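Local coordinates for protein putative glucose-6-phosphate 1-epimerase (Salmonella typhimurium, PDB 2HTA) that probably interconverts the alpha and beta anomers of glucose 6-phosphate, acting as a hexose-6-phosphate 1-epimerase of the galactose mutarotase superfamily, at residues Phe150-Arg155 with Ile164-His169; Thr174-His179 with Ala288-Thr293; His248-Asn253 with Pro297-Gln302. One frame throughout, in Å; residues are numbered along the deposited sequence.

Interaction 1: Phe150-Arg155 with Ile164-His169; sequences FTLLAR and IELEAH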
ATOM      1  N   PHE A 150       4.646 -14.277  15.999  1.00 19.34           N
ATOM      2  CA  PHE A 150       5.183 -13.840  14.701  1.00 19.00           C
ATOM      3  C   PHE A 150       6.132 -12.642  14.910  1.00 19.43           C
ATOM      4  O   PHE A 150       6.064 -11.960  15.944  1.00 19.18           O
ATOM      5  CB  PHE A 150       4.022 -13.421  13.746  1.00 18.16           C
ATOM      6  CG  PHE A 150       3.285 -12.130  14.181  1.00 17.91           C
ATOM      7  CD1 PHE A 150       2.099 -12.208  14.951  1.00 18.62           C
ATOM      8  CD2 PHE A 150       3.747 -10.873  13.806  1.00 19.42           C
ATOM      9  CE1 PHE A 150       1.446 -11.038  15.308  1.00 18.49           C
ATOM     10  CE2 PHE A 150       3.139  -9.692  14.216  1.00 17.86           C
ATOM     11  CZ  PHE A 150       1.940  -9.779  14.971  1.00 20.03           C
ATOM     12  N   THR A 151       7.018 -12.436  13.932  1.00 20.41           N
ATOM     13  CA  THR A 151       7.739 -11.168  13.771  1.00 20.48           C
ATOM     14  C   THR A 151       7.594 -10.807  12.282  1.00 20.49           C
ATOM     15  O   THR A 151       7.958 -11.610  11.395  1.00 21.55           O
ATOM     16  CB  THR A 151       9.238 -11.316  14.096  1.00 22.16           C
ATOM     17  OG1 THR A 151       9.379 -11.782  15.436  1.00 23.37           O
ATOM     18  CG2 THR A 151       9.917  -9.963  13.963  1.00 23.84           C
ATOM     19  N   LEU A 152       7.043  -9.620  12.010  1.00 19.24           N
ATOM     20  CA  LEU A 152       6.795  -9.166  10.665  1.00 19.65           C
ATOM     21  C   LEU A 152       7.750  -7.997  10.444  1.00 19.40           C
ATOM     22  O   LEU A 152       7.888  -7.139  11.340  1.00 18.88           O
ATOM     23  CB  LEU A 152       5.386  -8.582  10.582  1.00 20.36           C
ATOM     24  CG  LEU A 152       4.268  -9.081   9.704  1.00 29.70           C
ATOM     25  CD1 LEU A 152       3.111  -7.993   9.624  1.00 27.94           C
ATOM     26  CD2 LEU A 152       4.700  -9.543   8.313  1.00 30.97           C
ATOM     27  N   LEU A 153       8.470  -8.025   9.316  1.00 18.66           N
ATOM     28  CA  LEU A 153       9.368  -6.955   8.922  1.00 17.90           C
ATOM     29  C   LEU A 153       8.892  -6.309   7.641  1.00 17.23           C
ATOM     30  O   LEU A 153       8.518  -7.012   6.712  1.00 18.34           O
ATOM     31  CB  LEU A 153      10.812  -7.471   8.697  1.00 17.40           C
ATOM     32  CG  LEU A 153      11.355  -8.013  10.018  1.00 22.03           C
ATOM     33  CD1 LEU A 153      12.345  -9.096   9.892  1.00 28.45           C
ATOM     34  CD2 LEU A 153      11.922  -6.871  10.864  1.00 23.09           C
ATOM     35  N   ALA A 154       8.925  -4.982   7.581  1.00 16.98           N
ATOM     36  CA  ALA A 154       8.581  -4.246   6.345  1.00 17.12           C
ATOM     37  C   ALA A 154       9.844  -3.427   6.038  1.00 18.21           C
ATOM     38  O   ALA A 154      10.262  -2.597   6.860  1.00 18.74           O
ATOM     39  CB  ALA A 154       7.374  -3.336   6.540  1.00 16.84           C
ATOM     40  N   ARG A 155      10.470  -3.727   4.918  1.00 18.08           N
ATOM     41  CA  ARG A 155      11.705  -3.028   4.492  1.00 18.50           C
ATOM     42  C   ARG A 155      11.351  -2.196   3.309  1.00 17.54           C
ATOM     43  O   ARG A 155      10.708  -2.709   2.379  1.00 18.73           O
ATOM     44  CB  ARG A 155      12.776  -4.061   4.131  1.00 18.37           C
ATOM     45  CG  ARG A 155      13.153  -4.993   5.298  1.00 20.78           C
ATOM     46  CD  ARG A 155      14.311  -5.889   4.898  1.00 26.28           C
ATOM     47  NE  ARG A 155      14.945  -6.496   6.056  1.00 30.03           N
ATOM     48  CZ  ARG A 155      14.626  -7.697   6.531  1.00 30.87           C
ATOM     49  NH1 ARG A 155      15.253  -8.182   7.603  1.00 31.24           N
ATOM     50  NH2 ARG A 155      13.713  -8.425   5.908  1.00 32.21           N
ATOM     51  N   ILE A 164       9.233  -2.078  -1.646  1.00 18.96           N
ATOM     52  CA  ILE A 164       8.505  -2.459  -0.412  1.00 18.02           C
ATOM     53  C   ILE A 164       8.683  -3.963  -0.309  1.00 18.48           C
ATOM     54  O   ILE A 164       8.440  -4.653  -1.284  1.00 18.35           O
ATOM     55  CB  ILE A 164       7.022  -2.081  -0.514  1.00 19.06           C
ATOM     56  CG1 ILE A 164       6.908  -0.566  -0.770  1.00 19.51           C
ATOM     57  CG2 ILE A 164       6.274  -2.473   0.828  1.00 18.76           C
ATOM     58  CD1 ILE A 164       5.596  -0.107  -1.413  1.00 26.18           C
ATOM     59  N   GLU A 165       9.162  -4.464   0.822  1.00 17.33           N
ATOM     60  CA  GLU A 165       9.272  -5.914   0.989  1.00 17.77           C
ATOM     61  C   GLU A 165       8.715  -6.281   2.362  1.00 18.17           C
ATOM     62  O   GLU A 165       9.168  -5.760   3.385  1.00 19.57           O
ATOM     63  CB  GLU A 165      10.735  -6.336   0.876  1.00 19.20           C
ATOM     64  CG  GLU A 165      11.002  -7.859   1.146  1.00 20.56           C
ATOM     65  CD  GLU A 165      12.498  -8.181   1.218  1.00 28.36           C
ATOM     66  OE1 GLU A 165      13.197  -7.683   2.134  1.00 30.07           O
ATOM     67  OE2 GLU A 165      12.984  -8.929   0.346  1.00 30.03           O
ATOM     68  N   LEU A 166       7.704  -7.130   2.374  1.00 17.73           N
ATOM     69  CA  LEU A 166       7.124  -7.680   3.594  1.00 18.36           C
ATOM     70  C   LEU A 166       7.598  -9.117   3.876  1.00 19.74           C
ATOM     71  O   LEU A 166       7.509  -9.992   3.019  1.00 20.80           O
ATOM     72  CB  LEU A 166       5.600  -7.664   3.456  1.00 18.83           C
ATOM     73  CG  LEU A 166       4.887  -8.142   4.725  1.00 18.93           C
ATOM     74  CD1 LEU A 166       4.996  -7.127   5.889  1.00 19.75           C
ATOM     75  CD2 LEU A 166       3.419  -8.462   4.377  1.00 20.68           C
ATOM     76  N   GLU A 167       8.032  -9.392   5.101  1.00 19.28           N
ATOM     77  CA  GLU A 167       8.616 -10.703   5.432  1.00 20.35           C
ATOM     78  C   GLU A 167       8.062 -11.132   6.794  1.00 20.56           C
ATOM     79  O   GLU A 167       8.154 -10.372   7.780  1.00 20.15           O
ATOM     80  CB  GLU A 167      10.137 -10.542   5.519  1.00 20.45           C
ATOM     81  CG  GLU A 167      10.873 -11.765   5.945  1.00 24.00           C
ATOM     82  CD  GLU A 167      12.413 -11.502   5.922  1.00 31.92           C
ATOM     83  OE1 GLU A 167      13.058 -11.244   6.989  1.00 27.63           O
ATOM     84  OE2 GLU A 167      12.939 -11.521   4.793  1.00 31.21           O
ATOM     85  N   ALA A 168       7.438 -12.299   6.821  1.00 19.29           N
ATOM     86  CA  ALA A 168       6.742 -12.784   8.037  1.00 20.34           C
ATOM     87  C   ALA A 168       7.460 -14.029   8.568  1.00 21.01           C
ATOM     88  O   ALA A 168       7.634 -15.028   7.840  1.00 22.80           O
ATOM     89  CB  ALA A 168       5.281 -13.097   7.729  1.00 19.61           C
ATOM     90  N   HIS A 169       7.912 -13.959   9.810  1.00 19.94           N
ATOM     91  CA  HIS A 169       8.616 -15.071  10.449  1.00 20.94           C
ATOM     92  C   HIS A 169       7.671 -15.753  11.435  1.00 19.98           C
ATOM     93  O   HIS A 169       7.088 -15.102  12.303  1.00 19.95           O
ATOM     94  CB  HIS A 169       9.828 -14.559  11.223  1.00 20.64           C
ATOM     95  CG  HIS A 169      10.874 -13.954  10.338  1.00 21.22           C
ATOM     96  ND1 HIS A 169      12.038 -14.613   9.996  1.00 27.05           N
ATOM     97  CD2 HIS A 169      10.935 -12.743   9.742  1.00 24.10           C
ATOM     98  CE1 HIS A 169      12.770 -13.831   9.214  1.00 25.20           C
ATOM     99  NE2 HIS A 169      12.124 -12.693   9.047  1.00 24.80           N
TER
HETATM  100  O   HOH W   1      11.422  -7.550   4.387  1.00 34.49           O

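Interaction 2: Thr174-His179 with Ala288-Thr293; sequences TTSALH and APQQAT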
ATOM      1  N   THR A 174      -0.916 -17.798   5.660  1.00 26.05           N
ATOM      2  CA  THR A 174      -1.566 -16.487   5.622  1.00 25.22           C
ATOM      3  C   THR A 174      -1.987 -16.075   4.199  1.00 22.84           C
ATOM      4  O   THR A 174      -1.569 -16.677   3.205  1.00 22.12           O
ATOM      5  CB  THR A 174      -0.616 -15.322   6.110  1.00 24.03           C
ATOM      6  OG1 THR A 174       0.528 -15.208   5.232  1.00 26.81           O
ATOM      7  CG2 THR A 174      -0.107 -15.530   7.514  1.00 26.32           C
ATOM      8  N   THR A 175      -2.804 -15.027   4.127  1.00 22.31           N
ATOM      9  CA  THR A 175      -2.944 -14.293   2.882  1.00 20.96           C
ATOM     10  C   THR A 175      -2.649 -12.819   3.202  1.00 20.28           C
ATOM     11  O   THR A 175      -2.750 -12.369   4.360  1.00 20.06           O
ATOM     12  CB  THR A 175      -4.328 -14.469   2.233  1.00 21.96           C
ATOM     13  OG1 THR A 175      -5.337 -14.035   3.144  1.00 23.27           O
ATOM     14  CG2 THR A 175      -4.598 -16.012   1.831  1.00 20.97           C
ATOM     15  N   SER A 176      -2.176 -12.084   2.200  1.00 18.63           N
ATOM     16  CA  SER A 176      -1.656 -10.742   2.459  1.00 17.89           C
ATOM     17  C   SER A 176      -1.700  -9.911   1.175  1.00 17.17           C
ATOM     18  O   SER A 176      -1.931 -10.468   0.078  1.00 17.47           O
ATOM     19  CB  SER A 176      -0.234 -10.779   2.986  1.00 18.30           C
ATOM     20  OG  SER A 176       0.614 -11.541   2.130  1.00 20.11           O
ATOM     21  N   ALA A 177      -1.446  -8.607   1.321  1.00 18.02           N
ATOM     22  CA  ALA A 177      -1.377  -7.675   0.188  1.00 19.18           C
ATOM     23  C   ALA A 177      -0.564  -6.420   0.541  1.00 19.91           C
ATOM     24  O   ALA A 177      -0.492  -6.017   1.741  1.00 21.08           O
ATOM     25  CB  ALA A 177      -2.805  -7.208  -0.216  1.00 18.66           C
ATOM     26  N   LEU A 178       0.039  -5.793  -0.488  1.00 19.13           N
ATOM     27  CA  LEU A 178       0.498  -4.421  -0.328  1.00 18.14           C
ATOM     28  C   LEU A 178      -0.521  -3.628  -1.164  1.00 17.70           C
ATOM     29  O   LEU A 178      -0.587  -3.765  -2.385  1.00 16.65           O
ATOM     30  CB  LEU A 178       1.955  -4.284  -0.850  1.00 19.35           C
ATOM     31  CG  LEU A 178       2.941  -5.260  -0.237  1.00 18.02           C
ATOM     32  CD1 LEU A 178       4.369  -5.130  -0.870  1.00 17.41           C
ATOM     33  CD2 LEU A 178       3.034  -4.988   1.310  1.00 17.43           C
ATOM     34  N   HIS A 179      -1.398  -2.902  -0.470  1.00 18.49           N
ATOM     35  CA  HIS A 179      -2.654  -2.396  -1.042  1.00 18.39           C
ATOM     36  C   HIS A 179      -2.436  -0.983  -1.621  1.00 19.09           C
ATOM     37  O   HIS A 179      -3.156  -0.053  -1.279  1.00 19.24           O
ATOM     38  CB  HIS A 179      -3.681  -2.315   0.103  1.00 20.17           C
ATOM     39  CG  HIS A 179      -5.104  -2.118  -0.316  1.00 20.64           C
ATOM     40  ND1 HIS A 179      -5.516  -1.038  -1.053  1.00 23.87           N
ATOM     41  CD2 HIS A 179      -6.243  -2.802   0.013  1.00 23.24           C
ATOM     42  CE1 HIS A 179      -6.830  -1.080  -1.226  1.00 21.21           C
ATOM     43  NE2 HIS A 179      -7.296  -2.118  -0.558  1.00 23.05           N
ATOM     44  N   ALA A 288      -4.455 -18.645  -2.753  1.00 20.60           N
ATOM     45  CA  ALA A 288      -3.998 -19.793  -1.993  1.00 21.53           C
ATOM     46  C   ALA A 288      -3.257 -19.181  -0.810  1.00 21.90           C
ATOM     47  O   ALA A 288      -2.862 -18.030  -0.880  1.00 22.34           O
ATOM     48  CB  ALA A 288      -3.025 -20.666  -2.837  1.00 20.14           C
ATOM     49  N   PRO A 289      -3.051 -19.947   0.265  1.00 23.53           N
ATOM     50  CA  PRO A 289      -2.297 -19.395   1.386  1.00 23.72           C
ATOM     51  C   PRO A 289      -0.791 -19.551   1.244  1.00 23.30           C
ATOM     52  O   PRO A 289      -0.305 -20.489   0.627  1.00 22.54           O
ATOM     53  CB  PRO A 289      -2.812 -20.231   2.564  1.00 23.37           C
ATOM     54  CG  PRO A 289      -2.958 -21.558   1.980  1.00 24.50           C
ATOM     55  CD  PRO A 289      -3.512 -21.319   0.579  1.00 23.35           C
ATOM     56  N   GLN A 290      -0.078 -18.610   1.826  1.00 23.38           N
ATOM     57  CA  GLN A 290       1.358 -18.556   1.787  1.00 25.89           C
ATOM     58  C   GLN A 290       1.933 -19.197   3.026  1.00 26.83           C
ATOM     59  O   GLN A 290       1.445 -18.989   4.119  1.00 29.06           O
ATOM     60  CB  GLN A 290       1.782 -17.093   1.695  1.00 24.92           C
ATOM     61  CG  GLN A 290       3.093 -16.873   1.042  1.00 25.61           C
ATOM     62  CD  GLN A 290       3.443 -15.401   0.947  1.00 23.05           C
ATOM     63  OE1 GLN A 290       2.786 -14.532   1.557  1.00 20.97           O
ATOM     64  NE2 GLN A 290       4.479 -15.104   0.130  1.00 24.18           N
ATOM     65  N   GLN A 291       2.976 -19.991   2.827  1.00 28.87           N
ATOM     66  CA  GLN A 291       3.657 -20.713   3.890  1.00 30.18           C
ATOM     67  C   GLN A 291       4.705 -19.841   4.573  1.00 29.66           C
ATOM     68  O   GLN A 291       5.516 -19.194   3.872  1.00 30.63           O
ATOM     69  CB  GLN A 291       4.421 -21.915   3.290  1.00 30.37           C
ATOM     70  CG  GLN A 291       3.595 -22.872   2.400  1.00 31.18           C
ATOM     71  CD  GLN A 291       2.301 -23.301   3.131  1.00 33.98           C
ATOM     72  OE1 GLN A 291       1.181 -23.235   2.545  1.00 35.22           O
ATOM     73  NE2 GLN A 291       2.434 -23.650   4.418  1.00 29.02           N
ATOM     74  N   ALA A 292       4.715 -19.841   5.904  1.00 28.72           N
ATOM     75  CA  ALA A 292       5.865 -19.351   6.668  1.00 29.73           C
ATOM     76  C   ALA A 292       6.287 -20.445   7.626  1.00 30.44           C
ATOM     77  O   ALA A 292       5.452 -21.019   8.297  1.00 28.67           O
ATOM     78  CB  ALA A 292       5.542 -18.093   7.438  1.00 28.67           C
ATOM     79  N   THR A 293       7.585 -20.732   7.647  1.00 33.18           N
ATOM     80  CA  THR A 293       8.204 -21.655   8.619  1.00 36.76           C
ATOM     81  C   THR A 293       9.375 -20.830   9.140  1.00 39.14           C
ATOM     82  O   THR A 293       9.592 -19.711   8.670  1.00 40.69           O
ATOM     83  CB  THR A 293       8.644 -22.961   7.963  1.00 36.57           C
ATOM     84  OG1 THR A 293       9.737 -22.689   7.066  1.00 38.05           O
ATOM     85  CG2 THR A 293       7.510 -23.555   7.191  1.00 36.90           C
TER
HETATM   86  O   HOH W   2       0.358 -14.199   2.498  1.00 22.53           O
HETATM   87  O   HOH W   3       2.456 -17.319   5.974  1.00 34.62           O
HETATM   88  O   HOH W   4       3.168 -12.187   2.732  1.00 19.79           O

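Interaction 3: His248-Asn253 with Pro297-Gln302; sequences HHHHLN and PSRLAQ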
ATOM      1  N   HIS A 248       5.601  -6.784  -9.210  1.00 19.31           N
ATOM      2  CA  HIS A 248       5.153  -7.694  -8.179  1.00 18.60           C
ATOM      3  C   HIS A 248       6.110  -8.860  -8.078  1.00 18.55           C
ATOM      4  O   HIS A 248       6.552  -9.437  -9.118  1.00 17.35           O
ATOM      5  CB  HIS A 248       3.729  -8.209  -8.487  1.00 18.33           C
ATOM      6  CG  HIS A 248       2.758  -7.131  -8.876  1.00 18.41           C
ATOM      7  ND1 HIS A 248       2.123  -6.325  -7.952  1.00 15.77           N
ATOM      8  CD2 HIS A 248       2.387  -6.672 -10.099  1.00 17.83           C
ATOM      9  CE1 HIS A 248       1.361  -5.445  -8.586  1.00 15.36           C
ATOM     10  NE2 HIS A 248       1.489  -5.647  -9.890  1.00 16.39           N
ATOM     11  N   HIS A 249       6.494  -9.182  -6.831  1.00 19.22           N
ATOM     12  CA  HIS A 249       7.368 -10.356  -6.588  1.00 20.96           C
ATOM     13  C   HIS A 249       6.855 -11.210  -5.455  1.00 20.63           C
ATOM     14  O   HIS A 249       6.353 -10.698  -4.487  1.00 18.37           O
ATOM     15  CB  HIS A 249       8.806  -9.900  -6.309  1.00 24.17           C
ATOM     16  CG  HIS A 249       9.594  -9.638  -7.570  1.00 28.44           C
ATOM     17  ND1 HIS A 249       9.908  -8.369  -8.003  1.00 31.17           N
ATOM     18  CD2 HIS A 249      10.065 -10.496  -8.518  1.00 32.06           C
ATOM     19  CE1 HIS A 249      10.585  -8.456  -9.139  1.00 36.94           C
ATOM     20  NE2 HIS A 249      10.670  -9.737  -9.490  1.00 34.65           N
ATOM     21  N   HIS A 250       6.994 -12.530  -5.598  1.00 19.68           N
ATOM     22  CA  HIS A 250       6.626 -13.501  -4.572  1.00 20.57           C
ATOM     23  C   HIS A 250       5.121 -13.561  -4.357  1.00 20.13           C
ATOM     24  O   HIS A 250       4.688 -14.155  -3.370  1.00 21.13           O
ATOM     25  CB  HIS A 250       7.368 -13.280  -3.216  1.00 20.28           C
ATOM     26  CG  HIS A 250       8.803 -12.889  -3.371  1.00 26.11           C
ATOM     27  ND1 HIS A 250       9.730 -13.689  -4.000  1.00 32.36           N
ATOM     28  CD2 HIS A 250       9.457 -11.752  -3.011  1.00 30.97           C
ATOM     29  CE1 HIS A 250      10.904 -13.076  -4.021  1.00 35.13           C
ATOM     30  NE2 HIS A 250      10.774 -11.901  -3.416  1.00 33.86           N
ATOM     31  N   HIS A 251       4.347 -12.941  -5.245  1.00 19.00           N
ATOM     32  CA  HIS A 251       2.893 -12.816  -5.105  1.00 18.40           C
ATOM     33  C   HIS A 251       2.221 -13.913  -5.862  1.00 20.33           C
ATOM     34  O   HIS A 251       2.889 -14.699  -6.596  1.00 18.20           O
ATOM     35  CB  HIS A 251       2.431 -11.453  -5.779  1.00 22.66           C
ATOM     36  CG  HIS A 251       2.665 -11.484  -7.238  1.00 17.99           C
ATOM     37  ND1 HIS A 251       3.942 -11.641  -7.755  1.00 17.03           N
ATOM     38  CD2 HIS A 251       1.820 -11.577  -8.285  1.00 20.14           C
ATOM     39  CE1 HIS A 251       3.864 -11.709  -9.071  1.00 16.07           C
ATOM     40  NE2 HIS A 251       2.595 -11.710  -9.417  1.00 16.78           N
ATOM     41  N   LEU A 252       0.888 -13.995  -5.692  1.00 19.28           N
ATOM     42  CA  LEU A 252       0.049 -14.871  -6.540  1.00 20.65           C
ATOM     43  C   LEU A 252      -0.889 -14.119  -7.468  1.00 18.87           C
ATOM     44  O   LEU A 252      -1.248 -14.609  -8.561  1.00 20.20           O
ATOM     45  CB  LEU A 252      -0.814 -15.807  -5.673  1.00 21.49           C
ATOM     46  CG  LEU A 252      -0.909 -17.275  -6.021  1.00 30.44           C
ATOM     47  CD1 LEU A 252       0.547 -17.905  -6.325  1.00 27.93           C
ATOM     48  CD2 LEU A 252      -1.614 -17.957  -4.837  1.00 27.00           C
ATOM     49  N   ASN A 253      -1.271 -12.919  -7.070  1.00 17.79           N
ATOM     50  CA  ASN A 253      -2.357 -12.211  -7.679  1.00 18.08           C
ATOM     51  C   ASN A 253      -2.014 -10.733  -7.737  1.00 17.20           C
ATOM     52  O   ASN A 253      -1.121 -10.266  -7.008  1.00 18.21           O
ATOM     53  CB  ASN A 253      -3.636 -12.320  -6.781  1.00 17.14           C
ATOM     54  CG  ASN A 253      -3.921 -13.726  -6.337  1.00 20.63           C
ATOM     55  OD1 ASN A 253      -4.045 -13.993  -5.116  1.00 17.91           O
ATOM     56  ND2 ASN A 253      -4.077 -14.651  -7.311  1.00 22.05           N
ATOM     57  N   PRO A 297      10.879 -17.795   6.026  1.00 31.68           N
ATOM     58  CA  PRO A 297       9.827 -16.823   6.243  1.00 28.90           C
ATOM     59  C   PRO A 297       9.072 -16.545   4.927  1.00 27.60           C
ATOM     60  O   PRO A 297       9.631 -16.743   3.846  1.00 27.68           O
ATOM     61  CB  PRO A 297      10.605 -15.578   6.677  1.00 28.54           C
ATOM     62  CG  PRO A 297      11.923 -15.733   6.079  1.00 31.80           C
ATOM     63  CD  PRO A 297      12.216 -17.200   6.202  1.00 30.33           C
ATOM     64  N   SER A 298       7.846 -16.051   4.988  1.00 25.69           N
ATOM     65  CA  SER A 298       7.179 -15.686   3.735  1.00 25.87           C
ATOM     66  C   SER A 298       7.631 -14.303   3.313  1.00 26.82           C
ATOM     67  O   SER A 298       8.103 -13.486   4.170  1.00 24.69           O
ATOM     68  CB  SER A 298       5.675 -15.716   3.882  1.00 26.59           C
ATOM     69  OG  SER A 298       5.321 -14.867   4.955  1.00 29.42           O
ATOM     70  N   ARG A 299       7.492 -14.020   2.015  1.00 23.78           N
ATOM     71  CA  ARG A 299       7.861 -12.713   1.539  1.00 23.61           C
ATOM     72  C   ARG A 299       6.835 -12.267   0.513  1.00 21.35           C
ATOM     73  O   ARG A 299       6.260 -13.086  -0.204  1.00 22.00           O
ATOM     74  CB  ARG A 299       9.281 -12.747   0.914  1.00 23.98           C
ATOM     75  CG  ARG A 299      10.379 -13.077   1.940  1.00 30.38           C
ATOM     76  CD  ARG A 299      11.782 -12.701   1.445  1.00 37.50           C
ATOM     77  NE  ARG A 299      12.315 -13.726   0.556  1.00 43.00           N
ATOM     78  CZ  ARG A 299      12.692 -13.496  -0.705  1.00 45.46           C
ATOM     79  NH1 ARG A 299      12.608 -12.263  -1.191  1.00 48.52           N
ATOM     80  NH2 ARG A 299      13.188 -14.481  -1.472  1.00 46.32           N
ATOM     81  N   LEU A 300       6.594 -10.955   0.449  1.00 20.56           N
ATOM     82  CA  LEU A 300       5.790 -10.355  -0.609  1.00 18.68           C
ATOM     83  C   LEU A 300       6.447  -8.970  -0.883  1.00 18.20           C
ATOM     84  O   LEU A 300       6.844  -8.266   0.074  1.00 17.11           O
ATOM     85  CB  LEU A 300       4.387 -10.117  -0.084  1.00 19.43           C
ATOM     86  CG  LEU A 300       3.247  -9.760  -1.046  1.00 19.45           C
ATOM     87  CD1 LEU A 300       3.007 -10.899  -2.099  1.00 17.54           C
ATOM     88  CD2 LEU A 300       1.980  -9.420  -0.244  1.00 19.24           C
ATOM     89  N   ALA A 301       6.617  -8.622  -2.163  1.00 18.69           N
ATOM     90  CA  ALA A 301       7.321  -7.358  -2.497  1.00 17.84           C
ATOM     91  C   ALA A 301       6.698  -6.672  -3.663  1.00 17.42           C
ATOM     92  O   ALA A 301       6.190  -7.306  -4.592  1.00 16.58           O
ATOM     93  CB  ALA A 301       8.834  -7.594  -2.758  1.00 21.07           C
ATOM     94  N   GLN A 302       6.798  -5.345  -3.618  1.00 16.92           N
ATOM     95  CA  GLN A 302       6.350  -4.482  -4.699  1.00 18.16           C
ATOM     96  C   GLN A 302       7.432  -3.382  -4.946  1.00 20.06           C
ATOM     97  O   GLN A 302       7.966  -2.840  -3.978  1.00 19.55           O
ATOM     98  CB  GLN A 302       5.027  -3.842  -4.280  1.00 16.79           C
ATOM     99  CG  GLN A 302       4.439  -2.929  -5.391  1.00 16.29           C
ATOM    100  CD  GLN A 302       3.170  -2.262  -4.999  1.00 19.63           C
ATOM    101  OE1 GLN A 302       3.157  -1.059  -4.767  1.00 18.68           O
ATOM    102  NE2 GLN A 302       2.067  -3.048  -4.906  1.00 20.88           N
TER

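Interaction 1: Phe150-Arg155 with Ile164-His169
R155 sets its CG anti to the carbonyl carbon (chi1 -60°) and runs extended from CG to NE, while E165 and E167 both hold CG anti to the backbone N and stay extended beyond it; the guanidinium is thereby carried across to the neighbouring strand and meets two carboxylates. Its NH2 gives E167 OE1 a nearly straight hydrogen bond of 3.1 Å within a salt bridge. The oxygen lies in the guanidinium plane but is approached from above the carboxylate plane, the two planes being 63° apart. The same OE1 also accepts from H169 NE2 at 2.7 Å, close to the imidazole plane, so one carboxylate oxygen takes two donors, which would probably stabilise its negative charge; H169 ND1 is bonded to E295. E165 OE1 is a long ionic partner of R155 NH2, at 3.9 Å, and a water bridges the gap by accepting from NH2 and donating to E165 OE1 and E165 O. L153 packs beside E167, with L153 CD1 3.7 Å from H169 NE2.

Beneath this polar face, strands 151-158 and 162-169 form an antiparallel beta hairpin within one of the large sheets of the mutarotase-like beta-sandwich. T151, L153 and R155 pair with H169, E167 and E165 through six backbone hydrogen bonds, among them L153 N to E167 O at 2.8 Å, almost straight.

The other face is apolar: L152 CD2 presses on L166 CD1 at a tight 3.4 Å and touches A168 CB at 3.6 Å. W96 and W118 pack against L152 on this buried side.

Interaction 2: Thr174-His179 with Ala288-Thr293
Two backbone hydrogen bonds join the strands, both within the single antiparallel hydrogen-bonded pair of T174 and Q290. Q290 N points almost straight at T174 O, 2.8 Å away with an angle of 175° at the hydrogen, and T174 N returns a longer bond of 3.1 Å to Q290 O. Each donor lies in the plane of the carbonyl it meets. The short strand axes cross at 107°, so the pairing does not continue along the segments.

Ordered water supplies the side-chain links. T174 OG1 and S176 OG both occupy the crowded position between backbone N and carbonyl carbon, and Q290, with CG anti to the backbone N and extended beyond, brings its OE1 to within 3.7 Å of S176 OG. Two waters donate to Q290 OE1, at 2.6 and 2.7 Å; both also bond S176 OG, and the first reaches T174 OG1 as well. A third water links T174 OG1 to Q290 O. The amide's other end, NE2, donates to R299 O, which fixes the orientation of the group.

Van der Waals contact is slight: the T175 CG2 methyl lies 3.8 Å from the carbonyl oxygen A288 O and 4.1 Å from P289 CA, while T175 OG1 is held by F99 N.

The chain turns a corner at A288, and H179, the probable active-site histidine, lies at the other end of segment 174-179; strand 289-292 crosses the beginning of a long strand of the mutarotase-like beta-sandwich.

Interaction 3: His248-Asn253 with Pro297-Gln302
H250 reaches across R299 with its imidazole tip: NE2 lies 2.9 Å from R299 NH1, and CE1 also approaches NH1, at 3.4 Å. The two flat groups cross obliquely, their planes 66° apart, with H250 ND1 over one face of the guanidinium. R299 gets there by bending at its third torsion (chi3 -81°), which turns the guanidinium toward the histidine. At the root of the same side chain, H250 CB sits 3.2 Å from R299 O.

The backbone places H250 at this spot. Strands 242-249 and 298-308 pair antiparallel through H249 and A301, whose hydrogen bonds run from H249 N to A301 O (2.9 Å) and from A301 N to H249 O (3.1 Å), each donor standing above the carbonyl plane. H250 then adopts positive phi (68°), and the chain leaves the ladder. Beyond the turn, H248 CB sits over the centre of the H251 ring, 3.4 Å from its plane, while L300 CD1 packs on H251 CA at 3.6 Å. L252 and N253 both face V284 in a classic beta bulge.

On the buried face, Q302 and H248 form a non-hydrogen-bonded pair, and both bond to T283 OG1; Q302 OE1 also bonds S180. E165 OE2 makes a long, weak ion pair with R299 NH1. The proximity of R299 to H250 would be expected to disfavour a protonated imidazole.

Overall arrangement
Along the chain, interaction 1 closes first, within one hairpin, whereas interactions 2 and 3 interleave, their segments alternating in sequence. Strands 162-169 and 298-308 are neighbours in one antiparallel sheet, joined by L166 N to L300 O and I164 N to Q302 O, so interactions 1 and 3 belong to a continuous run of strands 151-158, 162-169, 298-308 and 242-249, their centres about 11 Å apart. Interaction 2 lies in the other large sheet, its centre about 8 Å from that of interaction 3; L178 packs on I164, and L300 on S176. The sheets thus face each other, bringing Q302 of interaction 3 near H179 and E282, the probable catalytic pair.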